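Local atomic coordinates of putative cytosine/guanine deaminase (Unidentified, PDB entry 2PAJ), a protein that catalyses the hydrolytic, zinc-dependent deamination of 2-amino-4-hydroxypteridines such as isoxanthopterin, releasing ammonium. Residues Tyr139-Gly144 with Leu166-Ala171; Asp65-Pro70 with Asp429-Pro434; Leu83-Pro88 with Asp336-Asn341; Ala207-Met212 with Leu400-Lys405; Lys265-Phe270 with Ala291-Leu296. All coordinates share one frame; numbering follows the deposited sequence.

Contact 1 (Tyr139-Gly144 with Leu166-Ala171); sequences YVYYPG and LLRGGA
Tyr-141 and Arg-168 form a flat cation-pi stack in which a cation lies on an aromatic face. The ring and the guanidinium are turned only 5° against each other, and Arg-168 CZ stands 3.8 Å from the centroid of the Tyr-141 ring. The arginine chain runs across the phenol from its hydroxyl end toward CB. A bend at chi2 (-69°) puts CD of Arg-168 3.6 Å from CE2 of Tyr-141. NE then sits over the ring centre, and the terminal nitrogens reach the opposite end of the ring, where NH2 of Arg-168 comes to 3.8 Å from CG of Tyr-141. The cation-pi pair is one item in a larger charge network, because NH1 is salt-bridged to Glu-188, NH2 to Asp-196, and Tyr-193 offers a second aromatic partner. At the other pole of the ring the Tyr-141 hydroxyl is hydrogen-bonded to Ser-150 of helix 149-159 and meets Leu-166 CD1 tip to tip at 4.0 Å. The setting is the TIM barrel of the amidohydrolases: Arg-168 lies on strand 163-168, and Tyr-141 in the loop that leaves its parallel neighbour, strand 131-136. The next residue after the arginine, Gly-169, continues the contact, its O lying obliquely 3.3 Å from CD2 of Tyr-141. That same oxygen takes a weak bond from Arg-168 NH1. Next to it, Tyr-139 rests its CB on the bare glycine backbone, 4.1 Å from Gly-170 N, while its ring leads off toward the metal centre, beside His-78 and Gln-81, the latter a probable substrate-binding residue.

Contact 2 (Asp65-Pro70 with Asp429-Pro434); sequences DCVIYP and DPAIGP
Tyr-69 and Ala-431 are joined by a hydrogen bond that can be traced outward along the tyrosine. CB of Tyr-69 leaves strand 67-73 in the direction of 429-434, and the side chain also meets Tyr-417 edge-to-face and touches Ile-387 of helix 383-398. Contact with 429-434 begins at the far ring atoms. CE1 of Tyr-69 comes to 3.3 Å from Ala-431 O, which lies at the ring edge and in its plane. CE2 of Tyr-69 reaches Pro-434 CB at 3.8 Å. One atom further out, CZ of Tyr-69 packs 3.6 Å from that same Pro-434 CB, the proline ring and the phenol crossing obliquely. At the tip, OH of Tyr-69 donates to Ala-431 O over 2.7 Å. The approach lies in the carbonyl plane, with a C=O...donor angle of 159°, and brings the hydroxyl to 3.5 Å from Pro-434 CD as well. Two residues earlier on the strand, Val-67 points the same way: its CG1 lies 3.7 Å from Ala-431 CA, and its CG2 faces Pro-430 O at 3.4 Å. Strand 67-73 belongs to the amidohydrolase TIM barrel and leads directly to the zinc ligands His-76 and His-78, although this end is far from the metal. It is flanked by strands 19-20 and 414-418, and the segment 430-434, which leads into helix 433-436, packs against it. The chemistry is neutral throughout: the buried Tyr-69 hydroxyl is matched by a main-chain carbonyl, and around it methyl and ring carbons pack on proline, alanine and backbone; no charged group takes part.

Contact 3 (Leu83-Pro88 with Asp336-Asn341); sequences LLKGEP and DGAASN. With ZN (zinc ion), chain B.
Lys-85 lays its aliphatic chain across Ala-338, bringing a loop of the TIM barrel onto the short, weakly bonded helix that follows the metal-binding aspartate. The loop 83-88 comes after strand 67-73, just beyond which come the zinc ligands His-76 and His-78, so the contact joins two loops beside the metal site. In its closely packed part an alanine methyl meets the methylenes of a lysine. With CG anti to the carbonyl carbon (chi1 -67°), CG of Lys-85 lies 3.3 Å from Ala-338 CB; CD and CE follow along the same methyl, CE at 3.4 Å from Ala-338 CB. Beyond CE the amine turns off to a salt bridge with Glu-125 on helix 112-127. The backbones add two CA-H...O contacts that run in opposite senses: Ala-339 CA lies 3.4 Å from Leu-84 O, and Lys-85 CA lies 3.2 Å from Ala-338 O. Ala-339 CB is held 3.6 Å from Leu-84 O, and it also touches Gln-81, which probably binds substrate. The other side is loose and solvent-facing. Gly-86, Glu-87 and Pro-88 are exposed, and Glu-87 O only grazes the methyl of Ala-339, 3.8 Å from its CB. The Glu-87 carboxylate turns to Arg-313 in a salt bridge, and the chain beyond Pro-88 is not modelled for residues 89-105, consistent with mobility. At the inner end of 336-341, Gly-337 O accepts from both Ser-340 N and Asn-341 N. Asp-336 OD2 bonds to Ser-310, and OD1 of Asp-336 binds the zinc ion at 2.0 Å, alongside His-76, His-78 and His-248.

Contact 4 (Ala207-Met212 with Leu400-Lys405); sequences ASPRAM and LDEVGK
Pro-209 O accepts the N-H of Glu-402 in the central bond of a junction between two loops at the base of the TIM barrel, away from the active site. Glu-402 sits within a type I beta turn from Leu-400 to Val-403, and its N lies 3.0 Å from Pro-209 O. The N-H...O angle is 156°, although the donor stands 33° out of the carbonyl plane. The turn is closed only weakly, with Val-403 N 3.2 Å from Leu-400 O. Across the contact, Arg-210 and Glu-402 form a long salt bridge with a weak hydrogen bond, NH1 of the arginine 3.4 Å from OE1 of the glutamate, and the carboxylate is turned 85° against the guanidinium. The arginine has further partners: NH2 pairs with Asp-44 in a salt bridge, and NH1 also donates to Gly-409 O. Its backbone N makes a weak bond to the Ser-208 hydroxyl. Ala-211 O accepts a hydrogen bond from NH1 of Arg-163, at the start of strand 163-168. The proline ring lies beside the Glu-402 chain, pointing the same way, CG of Pro-209 3.5 Å from CG of Glu-402. Leu-400, buried, brings its CD2 to 4.3 Å from Ala-211 CB.

Contact 5 (Lys265-Phe270 with Ala291-Leu296); sequences KSPVAF and ADEIAL
Glu-293 and Ser-266 meet through a single carboxylate oxygen: Ser-266 OG donates weakly to Glu-293 OE2 across 3.0 Å. The same oxygen takes a second weak bond from the main chain, with Val-268 N at 3.4 Å from OE2 and a nearly straight N-H...O angle of 166°. Beside this polar point is an apolar one, where Val-268 and Leu-296 pass alongside in opposite senses, CG1 of the valine 4.1 Å from CD1 of the leucine. That leucine methyl also rests on Ala-269, 3.9 Å from its CA. In the next shell, the other carboxylate oxygen of Glu-293 accepts from Asp-290 N just ahead of helix 291-300, and with CD anti to CA (chi2 -177°) the Glu-293 chain carries its carboxylate to the neighbouring helix. Ser-266 is both donor and acceptor. Its OG stands anti to the backbone N (chi1 159°) and receives a weak capping bond from Ala-269 N. An anionic group at a helix start would be expected to interact favourably with the helix dipole. This is N-capping of helix 267-273 by a serine, supplemented by a glutamate from helix 291-300, between outer helices that follow successive strands of a TIM barrel.

How the contacts relate
From the N terminus, the chain opens contact 2 at 65-70 on the first barrel strand and contact 3 at 83-88 in the loop that follows it. Contact 1 opens and closes next, joining the loop after strand 131-136 to strand 163-168. Contact 4 then opens at 207-212, and contact 5 begins and ends within the spans of both contacts 3 and 4, pairing two outer helices. Contact 3 closes at 336-341, before contact 4 does at 400-405, so these two cross. Contact 2 closes last, at 429-434, enclosing all the others. Contact 3 rims the metal site, with contact 1 near it, whereas contacts 2 and 4 lie away from it and touch, Pro-70 CB lying 4.2 Å from Gly-404 O.

Contact 1 (Tyr139-Gly144 with Leu166-Ala171)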
# COMPACT_ATOMS: atom_id res chain seq x y z
N TYR A 139 0.48 8.24 11.70
CA TYR A 139 0.53 8.34 13.14
C TYR A 139 0.81 9.73 13.65
O TYR A 139 1.20 9.93 14.80
CB TYR A 139 1.50 7.32 13.74
CG TYR A 139 2.93 7.39 13.29
CD1 TYR A 139 3.75 8.45 13.68
CD2 TYR A 139 3.48 6.36 12.54
CE1 TYR A 139 5.08 8.47 13.35
CE2 TYR A 139 4.81 6.36 12.20
CZ TYR A 139 5.61 7.42 12.61
OH TYR A 139 6.93 7.43 12.27
N VAL A 140 0.57 10.71 12.79
CA VAL A 140 0.71 12.08 13.25
C VAL A 140 -0.68 12.47 13.78
O VAL A 140 -1.62 12.76 13.03
CB VAL A 140 1.21 13.04 12.13
CG1 VAL A 140 2.03 12.26 11.12
CG2 VAL A 140 0.07 13.78 11.49
N TYR A 141 -0.79 12.39 15.11
CA TYR A 141 -1.99 12.71 15.86
C TYR A 141 -1.49 13.13 17.24
O TYR A 141 -0.50 12.59 17.74
CB TYR A 141 -2.88 11.48 15.99
CG TYR A 141 -3.45 10.97 14.69
CD1 TYR A 141 -4.38 11.73 13.97
CD2 TYR A 141 -3.05 9.73 14.16
CE1 TYR A 141 -4.90 11.28 12.78
CE2 TYR A 141 -3.57 9.26 12.96
CZ TYR A 141 -4.48 10.05 12.28
OH TYR A 141 -4.97 9.63 11.07
N TYR A 142 -2.16 14.10 17.85
CA TYR A 142 -1.79 14.58 19.17
C TYR A 142 -2.85 15.54 19.65
O TYR A 142 -3.47 16.23 18.85
CB TYR A 142 -0.43 15.28 19.12
CG TYR A 142 -0.38 16.46 18.17
CD1 TYR A 142 -0.66 17.76 18.61
CD2 TYR A 142 0.00 16.28 16.83
CE1 TYR A 142 -0.54 18.85 17.76
CE2 TYR A 142 0.12 17.37 15.97
CZ TYR A 142 -0.15 18.65 16.44
OH TYR A 142 0.01 19.73 15.61
N PRO A 143 -3.08 15.59 20.97
CA PRO A 143 -4.10 16.48 21.54
C PRO A 143 -4.02 17.90 20.99
O PRO A 143 -2.96 18.52 20.99
CB PRO A 143 -3.80 16.41 23.03
CG PRO A 143 -3.35 14.99 23.20
CD PRO A 143 -2.40 14.82 22.04
N GLY A 144 -5.14 18.40 20.49
CA GLY A 144 -5.19 19.75 19.98
C GLY A 144 -4.60 20.01 18.60
O GLY A 144 -4.43 21.17 18.21
N LEU A 166 -6.87 4.01 5.29
CA LEU A 166 -6.29 4.69 6.44
C LEU A 166 -5.96 3.75 7.59
O LEU A 166 -6.83 3.05 8.10
CB LEU A 166 -7.24 5.78 6.94
CG LEU A 166 -6.77 6.56 8.18
CD1 LEU A 166 -5.42 7.20 7.92
CD2 LEU A 166 -7.81 7.60 8.55
N LEU A 167 -4.69 3.74 7.98
CA LEU A 167 -4.23 2.90 9.08
C LEU A 167 -3.97 3.85 10.25
O LEU A 167 -2.83 4.23 10.53
CB LEU A 167 -2.94 2.17 8.68
CG LEU A 167 -2.87 1.47 7.32
CD1 LEU A 167 -1.52 0.79 7.18
CD2 LEU A 167 -3.99 0.47 7.20
N ARG A 168 -5.05 4.23 10.93
CA ARG A 168 -5.01 5.16 12.05
C ARG A 168 -4.09 4.69 13.16
O ARG A 168 -4.44 3.80 13.93
CB ARG A 168 -6.44 5.36 12.58
CG ARG A 168 -6.77 6.74 13.15
CD ARG A 168 -6.03 7.02 14.45
NE ARG A 168 -6.49 8.26 15.07
CZ ARG A 168 -6.00 8.76 16.20
NH1 ARG A 168 -5.03 8.12 16.85
NH2 ARG A 168 -6.47 9.90 16.69
N GLY A 169 -2.91 5.30 13.24
CA GLY A 169 -1.95 4.92 14.25
C GLY A 169 -1.91 5.84 15.45
O GLY A 169 -2.67 6.80 15.53
N GLY A 170 -1.02 5.54 16.39
CA GLY A 170 -0.89 6.36 17.57
C GLY A 170 -0.43 5.61 18.80
O GLY A 170 -0.09 4.42 18.74
N ALA A 171 -0.42 6.30 19.93
CA ALA A 171 -0.01 5.70 21.18
C ALA A 171 -0.68 6.36 22.37
O ALA A 171 -1.12 7.51 22.31
CB ALA A 171 1.50 5.76 21.34

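Contact 2 (Asp65-Pro70 with Asp429-Pro434)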
# COMPACT_ATOMS: atom_id res chain seq x y z
N ASP A 65 2.23 -4.04 -27.89
CA ASP A 65 3.58 -4.16 -27.35
C ASP A 65 3.64 -3.86 -25.87
O ASP A 65 4.72 -3.85 -25.28
CB ASP A 65 4.56 -3.22 -28.08
CG ASP A 65 4.69 -3.53 -29.55
OD1 ASP A 65 4.81 -4.72 -29.90
OD2 ASP A 65 4.69 -2.57 -30.34
N CYS A 66 2.48 -3.61 -25.26
CA CYS A 66 2.44 -3.31 -23.84
C CYS A 66 2.08 -4.51 -23.00
O CYS A 66 1.41 -5.44 -23.45
CB CYS A 66 1.45 -2.19 -23.56
SG CYS A 66 1.92 -0.61 -24.24
N VAL A 67 2.55 -4.48 -21.77
CA VAL A 67 2.32 -5.54 -20.80
C VAL A 67 1.28 -5.04 -19.79
O VAL A 67 1.31 -3.88 -19.36
CB VAL A 67 3.64 -5.91 -20.08
CG1 VAL A 67 3.42 -7.03 -19.09
CG2 VAL A 67 4.68 -6.34 -21.11
N ILE A 68 0.36 -5.92 -19.43
CA ILE A 68 -0.68 -5.58 -18.48
C ILE A 68 -0.47 -6.35 -17.18
O ILE A 68 -0.12 -7.53 -17.19
CB ILE A 68 -2.09 -5.89 -19.08
CG1 ILE A 68 -2.37 -4.94 -20.24
CG2 ILE A 68 -3.16 -5.74 -18.02
CD1 ILE A 68 -3.68 -5.15 -20.92
N TYR A 69 -0.65 -5.64 -16.07
CA TYR A 69 -0.48 -6.15 -14.71
C TYR A 69 -1.67 -5.60 -13.93
O TYR A 69 -2.32 -4.64 -14.36
CB TYR A 69 0.76 -5.53 -14.07
CG TYR A 69 2.11 -6.23 -14.18
CD1 TYR A 69 2.55 -6.81 -15.39
CD2 TYR A 69 3.00 -6.24 -13.09
CE1 TYR A 69 3.82 -7.37 -15.50
CE2 TYR A 69 4.27 -6.79 -13.19
CZ TYR A 69 4.67 -7.35 -14.40
OH TYR A 69 5.94 -7.87 -14.51
N PRO A 70 -1.99 -6.20 -12.78
CA PRO A 70 -3.11 -5.61 -12.05
C PRO A 70 -2.40 -4.48 -11.28
O PRO A 70 -1.22 -4.62 -10.94
CB PRO A 70 -3.59 -6.75 -11.16
CG PRO A 70 -2.39 -7.57 -10.96
CD PRO A 70 -1.75 -7.58 -12.32
N ASP A 429 10.95 -12.57 -22.50
CA ASP A 429 9.63 -12.56 -21.88
C ASP A 429 9.44 -11.13 -21.39
O ASP A 429 9.66 -10.84 -20.22
CB ASP A 429 9.60 -13.51 -20.69
CG ASP A 429 8.19 -13.88 -20.28
OD1 ASP A 429 7.25 -13.08 -20.51
OD2 ASP A 429 8.02 -14.98 -19.72
N PRO A 430 9.04 -10.22 -22.29
CA PRO A 430 8.83 -8.81 -21.94
C PRO A 430 7.85 -8.59 -20.79
O PRO A 430 7.79 -7.51 -20.23
CB PRO A 430 8.35 -8.20 -23.25
CG PRO A 430 7.64 -9.31 -23.89
CD PRO A 430 8.55 -10.49 -23.65
N ALA A 431 7.10 -9.62 -20.44
CA ALA A 431 6.13 -9.52 -19.36
C ALA A 431 6.85 -9.38 -18.02
O ALA A 431 6.35 -8.75 -17.08
CB ALA A 431 5.27 -10.74 -19.36
N ILE A 432 8.04 -9.95 -17.97
CA ILE A 432 8.87 -9.96 -16.78
C ILE A 432 9.54 -8.62 -16.43
O ILE A 432 9.92 -8.40 -15.28
CB ILE A 432 9.90 -11.11 -16.94
CG1 ILE A 432 9.47 -12.28 -16.08
CG2 ILE A 432 11.32 -10.65 -16.67
CD1 ILE A 432 10.09 -13.60 -16.47
N GLY A 433 9.63 -7.73 -17.42
CA GLY A 433 10.28 -6.44 -17.26
C GLY A 433 9.97 -5.51 -16.10
O GLY A 433 10.89 -5.00 -15.44
N PRO A 434 8.69 -5.22 -15.84
CA PRO A 434 8.29 -4.33 -14.74
C PRO A 434 8.87 -4.71 -13.37
O PRO A 434 9.07 -3.85 -12.52
CB PRO A 434 6.77 -4.41 -14.77
CG PRO A 434 6.48 -4.60 -16.22
CD PRO A 434 7.51 -5.61 -16.64

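Contact 3 (Leu83-Pro88 with Asp336-Asn341)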
# COMPACT_ATOMS: atom_id res chain seq x y z
N LEU A 83 8.72 13.89 3.12
CA LEU A 83 9.42 15.17 3.17
C LEU A 83 10.57 15.03 4.15
O LEU A 83 11.21 16.01 4.52
CB LEU A 83 8.50 16.30 3.63
CG LEU A 83 7.49 16.88 2.63
CD1 LEU A 83 6.66 17.91 3.35
CD2 LEU A 83 8.19 17.52 1.43
N LEU A 84 10.82 13.79 4.56
CA LEU A 84 11.89 13.44 5.48
C LEU A 84 12.70 12.30 4.88
O LEU A 84 13.30 11.50 5.61
CB LEU A 84 11.30 13.00 6.83
CG LEU A 84 10.30 13.93 7.54
CD1 LEU A 84 9.69 13.20 8.72
CD2 LEU A 84 11.00 15.20 7.99
N LYS A 85 12.71 12.23 3.55
CA LYS A 85 13.42 11.20 2.80
C LYS A 85 14.82 10.91 3.34
O LYS A 85 15.13 9.77 3.71
CB LYS A 85 13.52 11.61 1.32
CG LYS A 85 12.17 11.64 0.59
CD LYS A 85 12.25 10.84 -0.70
CE LYS A 85 10.88 10.49 -1.25
NZ LYS A 85 10.28 11.57 -2.04
N GLY A 86 15.66 11.94 3.36
CA GLY A 86 17.01 11.75 3.86
C GLY A 86 17.20 10.72 4.99
O GLY A 86 17.61 9.59 4.73
N GLU A 87 16.92 11.13 6.23
CA GLU A 87 17.07 10.27 7.42
C GLU A 87 15.90 10.36 8.39
O GLU A 87 14.84 10.88 8.05
CB GLU A 87 18.38 10.62 8.15
CG GLU A 87 19.56 9.74 7.75
CD GLU A 87 19.21 8.26 7.90
OE1 GLU A 87 18.45 7.73 7.06
OE2 GLU A 87 19.70 7.63 8.86
N PRO A 88 16.06 9.82 9.63
CA PRO A 88 14.92 9.91 10.56
C PRO A 88 14.65 11.31 11.14
O PRO A 88 15.20 11.68 12.18
CB PRO A 88 15.29 8.89 11.65
CG PRO A 88 16.08 7.87 10.89
CD PRO A 88 16.97 8.73 10.03
N ASP A 336 7.54 1.55 3.29
CA ASP A 336 7.10 2.55 4.26
C ASP A 336 7.95 3.78 4.48
O ASP A 336 9.16 3.68 4.65
CB ASP A 336 6.80 1.90 5.61
CG ASP A 336 8.04 1.41 6.36
OD1 ASP A 336 8.17 1.75 7.56
OD2 ASP A 336 8.86 0.68 5.78
N GLY A 337 7.32 4.94 4.48
CA GLY A 337 8.04 6.19 4.71
C GLY A 337 9.42 6.37 4.12
O GLY A 337 10.36 5.64 4.44
N ALA A 338 9.55 7.39 3.28
CA ALA A 338 10.81 7.72 2.63
C ALA A 338 11.95 7.93 3.63
O ALA A 338 13.11 8.07 3.26
CB ALA A 338 10.63 8.97 1.76
N ALA A 339 11.62 7.94 4.92
CA ALA A 339 12.64 8.16 5.93
C ALA A 339 13.48 6.92 6.10
O ALA A 339 14.62 6.97 6.56
CB ALA A 339 12.00 8.55 7.25
N SER A 340 12.91 5.79 5.71
CA SER A 340 13.59 4.52 5.83
C SER A 340 13.76 3.87 4.46
O SER A 340 14.54 2.95 4.30
CB SER A 340 12.77 3.61 6.74
OG SER A 340 13.38 2.35 6.88
N ASN A 341 13.03 4.38 3.48
CA ASN A 341 13.07 3.86 2.13
C ASN A 341 13.00 5.01 1.13
O ASN A 341 11.91 5.46 0.78
CB ASN A 341 11.90 2.89 1.94
CG ASN A 341 11.90 2.23 0.59
OD1 ASN A 341 10.97 1.50 0.27
ND2 ASN A 341 12.93 2.46 -0.20
ZN ZN B . 6.76 1.37 8.99

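Contact 4 (Ala207-Met212 with Leu400-Lys405)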
# COMPACT_ATOMS: atom_id res chain seq x y z
N ALA A 207 -17.64 -0.86 3.65
CA ALA A 207 -17.32 -2.27 3.83
C ALA A 207 -17.32 -3.15 2.59
O ALA A 207 -16.93 -4.32 2.68
CB ALA A 207 -18.23 -2.86 4.88
N SER A 208 -17.71 -2.62 1.43
CA SER A 208 -17.71 -3.46 0.24
C SER A 208 -16.31 -3.93 -0.07
O SER A 208 -15.33 -3.30 0.33
CB SER A 208 -18.29 -2.73 -0.98
OG SER A 208 -17.38 -1.80 -1.52
N PRO A 209 -16.18 -5.05 -0.79
CA PRO A 209 -14.84 -5.54 -1.12
C PRO A 209 -14.17 -4.76 -2.27
O PRO A 209 -13.18 -5.20 -2.83
CB PRO A 209 -15.09 -7.01 -1.44
CG PRO A 209 -16.46 -6.98 -2.04
CD PRO A 209 -17.22 -6.02 -1.18
N ARG A 210 -14.74 -3.61 -2.60
CA ARG A 210 -14.18 -2.76 -3.63
C ARG A 210 -14.43 -1.31 -3.23
O ARG A 210 -14.73 -0.44 -4.05
CB ARG A 210 -14.80 -3.08 -5.00
CG ARG A 210 -16.31 -3.03 -5.07
CD ARG A 210 -16.78 -4.00 -6.13
NE ARG A 210 -16.37 -3.61 -7.47
CZ ARG A 210 -16.17 -4.47 -8.47
NH1 ARG A 210 -16.32 -5.78 -8.28
NH2 ARG A 210 -15.86 -4.01 -9.68
N ALA A 211 -14.28 -1.07 -1.93
CA ALA A 211 -14.46 0.25 -1.37
C ALA A 211 -13.33 1.18 -1.84
O ALA A 211 -12.20 0.74 -2.04
CB ALA A 211 -14.48 0.14 0.15
N MET A 212 -13.64 2.45 -2.03
CA MET A 212 -12.63 3.43 -2.43
C MET A 212 -12.06 4.08 -1.19
O MET A 212 -11.11 4.86 -1.26
CB MET A 212 -13.24 4.49 -3.35
CG MET A 212 -13.59 3.99 -4.73
SD MET A 212 -12.21 3.24 -5.63
CE MET A 212 -11.20 4.68 -5.97
N LEU A 400 -10.05 -6.18 0.79
CA LEU A 400 -10.60 -5.70 -0.47
C LEU A 400 -10.56 -6.85 -1.48
O LEU A 400 -9.78 -6.83 -2.43
CB LEU A 400 -9.79 -4.52 -0.98
CG LEU A 400 -9.94 -3.23 -0.17
CD1 LEU A 400 -9.01 -2.18 -0.76
CD2 LEU A 400 -11.38 -2.75 -0.20
N ASP A 401 -11.44 -7.84 -1.27
CA ASP A 401 -11.52 -9.05 -2.07
C ASP A 401 -11.96 -8.98 -3.53
O ASP A 401 -11.83 -9.96 -4.26
CB ASP A 401 -12.36 -10.07 -1.32
CG ASP A 401 -11.84 -10.31 0.08
OD1 ASP A 401 -10.61 -10.25 0.26
OD2 ASP A 401 -12.65 -10.56 1.00
N GLU A 402 -12.50 -7.85 -3.97
CA GLU A 402 -12.90 -7.76 -5.36
C GLU A 402 -11.91 -6.84 -6.06
O GLU A 402 -12.23 -6.21 -7.08
CB GLU A 402 -14.33 -7.24 -5.50
CG GLU A 402 -15.39 -8.29 -5.13
CD GLU A 402 -16.81 -7.84 -5.47
OE1 GLU A 402 -17.18 -6.69 -5.11
OE2 GLU A 402 -17.56 -8.62 -6.10
N VAL A 403 -10.70 -6.78 -5.49
CA VAL A 403 -9.58 -5.97 -5.97
C VAL A 403 -8.29 -6.82 -6.01
O VAL A 403 -8.16 -7.80 -5.27
CB VAL A 403 -9.35 -4.75 -5.04
CG1 VAL A 403 -8.32 -3.82 -5.64
CG2 VAL A 403 -10.65 -4.02 -4.79
N GLY A 404 -7.34 -6.45 -6.87
CA GLY A 404 -6.07 -7.17 -6.96
C GLY A 404 -5.93 -8.29 -7.97
O GLY A 404 -4.94 -9.02 -7.95
N LYS A 405 -6.89 -8.44 -8.87
CA LYS A 405 -6.84 -9.51 -9.86
C LYS A 405 -7.38 -9.07 -11.21
O LYS A 405 -8.44 -8.47 -11.30
CB LYS A 405 -7.65 -10.69 -9.38
CG LYS A 405 -6.86 -11.92 -9.00
CD LYS A 405 -7.83 -13.02 -8.67
CE LYS A 405 -7.18 -14.37 -8.52
NZ LYS A 405 -8.26 -15.42 -8.47

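Contact 5 (Lys265-Phe270 with Ala291-Leu296)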
# COMPACT_ATOMS: atom_id res chain seq x y z
N LYS A 265 6.61 -13.73 27.24
CA LYS A 265 7.17 -14.73 26.33
C LYS A 265 7.30 -14.18 24.91
O LYS A 265 7.59 -13.00 24.74
CB LYS A 265 6.28 -15.98 26.33
CG LYS A 265 7.06 -17.29 26.43
CD LYS A 265 7.83 -17.40 27.73
CE LYS A 265 8.07 -18.88 28.09
NZ LYS A 265 8.81 -19.70 27.07
N SER A 266 7.09 -15.02 23.90
CA SER A 266 7.22 -14.60 22.49
C SER A 266 6.32 -13.43 22.07
O SER A 266 5.20 -13.30 22.53
CB SER A 266 6.96 -15.78 21.56
OG SER A 266 6.60 -15.34 20.27
N PRO A 267 6.82 -12.58 21.16
CA PRO A 267 6.04 -11.44 20.68
C PRO A 267 4.71 -11.83 20.02
O PRO A 267 3.65 -11.31 20.37
CB PRO A 267 7.00 -10.75 19.71
CG PRO A 267 8.34 -11.04 20.31
CD PRO A 267 8.21 -12.50 20.70
N VAL A 268 4.78 -12.74 19.06
CA VAL A 268 3.60 -13.21 18.36
C VAL A 268 2.65 -13.90 19.35
O VAL A 268 1.46 -13.63 19.37
CB VAL A 268 4.01 -14.19 17.23
CG1 VAL A 268 2.79 -14.75 16.53
CG2 VAL A 268 4.89 -13.46 16.24
N ALA A 269 3.20 -14.77 20.19
CA ALA A 269 2.43 -15.50 21.19
C ALA A 269 1.73 -14.53 22.16
O ALA A 269 0.62 -14.79 22.63
CB ALA A 269 3.34 -16.46 21.95
N PHE A 270 2.38 -13.41 22.45
CA PHE A 270 1.83 -12.39 23.33
C PHE A 270 0.65 -11.74 22.61
O PHE A 270 -0.43 -11.57 23.18
CB PHE A 270 2.91 -11.34 23.64
CG PHE A 270 2.51 -10.36 24.69
CD1 PHE A 270 2.54 -10.72 26.03
CD2 PHE A 270 2.10 -9.08 24.34
CE1 PHE A 270 2.16 -9.81 27.02
CE2 PHE A 270 1.71 -8.16 25.32
CZ PHE A 270 1.74 -8.52 26.66
N ALA A 291 10.04 -20.46 14.51
CA ALA A 291 9.33 -21.43 13.67
C ALA A 291 7.92 -21.56 14.25
O ALA A 291 6.94 -21.68 13.52
CB ALA A 291 10.05 -22.77 13.69
N ASP A 292 7.85 -21.53 15.58
CA ASP A 292 6.59 -21.63 16.30
C ASP A 292 5.76 -20.39 16.05
O ASP A 292 4.52 -20.43 15.99
CB ASP A 292 6.86 -21.76 17.81
CG ASP A 292 7.84 -22.86 18.13
OD1 ASP A 292 7.53 -24.05 17.86
OD2 ASP A 292 8.93 -22.55 18.66
N GLU A 293 6.45 -19.27 15.91
CA GLU A 293 5.79 -18.00 15.64
C GLU A 293 5.21 -17.99 14.24
O GLU A 293 4.18 -17.36 14.00
CB GLU A 293 6.77 -16.84 15.80
CG GLU A 293 7.10 -16.51 17.25
CD GLU A 293 8.03 -15.31 17.38
OE1 GLU A 293 9.25 -15.48 17.16
OE2 GLU A 293 7.55 -14.20 17.71
N ILE A 294 5.86 -18.68 13.31
CA ILE A 294 5.39 -18.74 11.94
C ILE A 294 4.14 -19.59 11.85
O ILE A 294 3.20 -19.27 11.13
CB ILE A 294 6.48 -19.30 11.00
CG1 ILE A 294 7.64 -18.32 10.94
CG2 ILE A 294 5.92 -19.52 9.60
CD1 ILE A 294 8.82 -18.84 10.19
N ALA A 295 4.13 -20.68 12.62
CA ALA A 295 2.99 -21.59 12.65
C ALA A 295 1.74 -20.87 13.16
O ALA A 295 0.64 -21.05 12.63
CB ALA A 295 3.31 -22.78 13.53
N LEU A 296 1.93 -20.07 14.21
CA LEU A 296 0.83 -19.32 14.80
C LEU A 296 0.29 -18.30 13.80
O LEU A 296 -0.90 -18.02 13.79
CB LEU A 296 1.30 -18.59 16.05
CG LEU A 296 0.65 -18.97 17.38
CD1 LEU A 296 1.08 -17.96 18.43
CD2 LEU A 296 -0.86 -18.99 17.25